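Local coordinates for protein apoptosis regulator Bcl-2 homolog (Canarypox virus, PDB 5WOS) that inhibits host-cell apoptosis and binds BAK1, BAX and other BH3-containing proteins such as BIM, probably preventing activation of BAK1 and BAX, at residues 78-82 / 124-129. Residues are numbered along the deposited sequence; the frame is centred on the assembly and turned at random.
Sequences IPEIV and IITESL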
# COMPACT_ATOMS: atom_id res chain seq x y z
N ILE A 78 6.22 -6.45 7.67
CA ILE A 78 5.42 -6.01 6.52
C ILE A 78 5.14 -7.15 5.56
O ILE A 78 3.97 -7.34 5.18
CB ILE A 78 6.10 -4.81 5.83
CG1 ILE A 78 6.02 -3.56 6.72
CG2 ILE A 78 5.49 -4.55 4.45
CD1 ILE A 78 4.63 -2.96 6.85
N PRO A 79 6.13 -7.94 5.12
CA PRO A 79 5.81 -9.03 4.18
C PRO A 79 4.77 -10.00 4.72
O PRO A 79 3.99 -10.55 3.94
CB PRO A 79 7.17 -9.71 3.96
CG PRO A 79 8.19 -8.69 4.34
CD PRO A 79 7.57 -7.88 5.43
N GLU A 80 4.73 -10.21 6.04
CA GLU A 80 3.77 -11.14 6.62
C GLU A 80 2.36 -10.56 6.61
O GLU A 80 1.39 -11.27 6.33
CB GLU A 80 4.18 -11.51 8.04
CG GLU A 80 5.38 -12.43 8.13
CD GLU A 80 6.71 -11.71 8.00
OE1 GLU A 80 6.70 -10.49 7.71
OE2 GLU A 80 7.76 -12.36 8.17
N ILE A 81 2.24 -9.26 6.92
CA ILE A 81 0.93 -8.61 6.86
C ILE A 81 0.38 -8.67 5.45
O ILE A 81 -0.78 -9.05 5.23
CB ILE A 81 1.03 -7.16 7.37
CG1 ILE A 81 1.55 -7.13 8.81
CG2 ILE A 81 -0.33 -6.48 7.29
CD1 ILE A 81 1.98 -5.76 9.28
N VAL A 82 1.20 -8.32 4.46
CA VAL A 82 0.76 -8.37 3.07
C VAL A 82 0.38 -9.80 2.70
O VAL A 82 -0.66 -10.04 2.08
CB VAL A 82 1.86 -7.82 2.14
CG1 VAL A 82 1.41 -7.89 0.68
CG2 VAL A 82 2.21 -6.39 2.52
N ILE A 124 9.66 -2.45 -0.20
CA ILE A 124 9.31 -3.56 0.68
C ILE A 124 7.89 -4.04 0.40
O ILE A 124 7.63 -5.25 0.35
CB ILE A 124 9.49 -3.15 2.16
CG1 ILE A 124 10.97 -2.93 2.47
CG2 ILE A 124 8.91 -4.22 3.09
CD1 ILE A 124 11.25 -2.38 3.85
N ILE A 125 6.94 -3.12 0.24
CA ILE A 125 5.57 -3.56 -0.02
C ILE A 125 5.41 -3.98 -1.48
O ILE A 125 4.75 -4.98 -1.77
CB ILE A 125 4.54 -2.49 0.39
CG1 ILE A 125 4.48 -1.33 -0.60
CG2 ILE A 125 4.83 -1.97 1.80
CD1 ILE A 125 3.25 -0.47 -0.38
N THR A 126 6.04 -3.26 -2.40
CA THR A 126 6.01 -3.68 -3.80
C THR A 126 6.59 -5.08 -3.96
O THR A 126 6.06 -5.90 -4.72
CB THR A 126 6.79 -2.69 -4.67
OG1 THR A 126 6.36 -1.35 -4.39
CG2 THR A 126 6.57 -2.98 -6.15
N GLU A 127 7.67 -5.38 -3.23
CA GLU A 127 8.21 -6.73 -3.22
C GLU A 127 7.20 -7.72 -2.65
O GLU A 127 6.90 -8.75 -3.27
CB GLU A 127 9.51 -6.78 -2.42
CG GLU A 127 10.77 -6.62 -3.25
CD GLU A 127 12.03 -6.77 -2.43
OE1 GLU A 127 12.82 -5.80 -2.37
OE2 GLU A 127 12.24 -7.84 -1.82
N SER A 128 6.68 -7.43 -1.45
CA SER A 128 5.69 -8.31 -0.84
C SER A 128 4.46 -8.44 -1.73
O SER A 128 3.89 -9.53 -1.85
CB SER A 128 5.30 -7.79 0.54
OG SER A 128 6.44 -7.54 1.34
N LEU A 129 4.03 -7.34 -2.35
CA LEU A 129 2.85 -7.37 -3.20
C LEU A 129 3.08 -8.27 -4.41
O LEU A 129 2.23 -9.11 -4.74
CB LEU A 129 2.48 -5.95 -3.63
CG LEU A 129 1.03 -5.47 -3.57
CD1 LEU A 129 0.37 -5.78 -2.24
CD2 LEU A 129 1.02 -3.97 -3.82
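Pro-79 and Ser-128 mark the point where helix 78-86 meets helix 121-138: their CA atoms lie 5.1 Å apart. The axes of the two short segments pass at 9.0 Å and run in the same general sense, with a signed crossing angle of -42°. No hydrogen bond joins them, so the interface depends on how the side chains fit.

The small Ser-128 faces the first turn of helix 78-86. Its OG comes over the backbone of Pro-79, 3.3 Å from Pro-79 CA, and also lies 3.5 Å from Pro-79 CB, with Pro-79 CG a little farther off. That hydroxyl is turned back along its own helix: with OG beside the backbone N and anti to the carbonyl carbon (chi1 -52°), it donates to Ile-124 O at 2.8 Å. The same carbonyl accepts from Ser-128 N on the opposite face of its plane, so two donors hold it and the buried hydroxyl uses its hydrogen within its own helix.

Apolar contacts lie to both sides of the serine along the interface. Ile-78 sends in its CG2 methyl, anti to the backbone N, which meets Ile-124 CG2 at 3.7 Å and Ile-125 CG2 at 3.8 Å; the Ile-78 and Ile-124 side chains cross nearly at right angles. One turn on, Val-82 straddles Ser-128 CB with both methyls, while its CG1 touches Leu-129 CD1 at 3.7 Å.

Beyond the pair, Val-82 and Leu-129 both reach Ile-98 of helix 92-112, and Ile-125 packs on Ile-23 and Phe-27 of helix 14-32. Ile-81 instead meets an apolar side chain of the bound peptide. Helix 78-86 thus joins the interior on one side and the ligand on another, as expected for a groove-lining helix of the all-helical Bcl-2 fold.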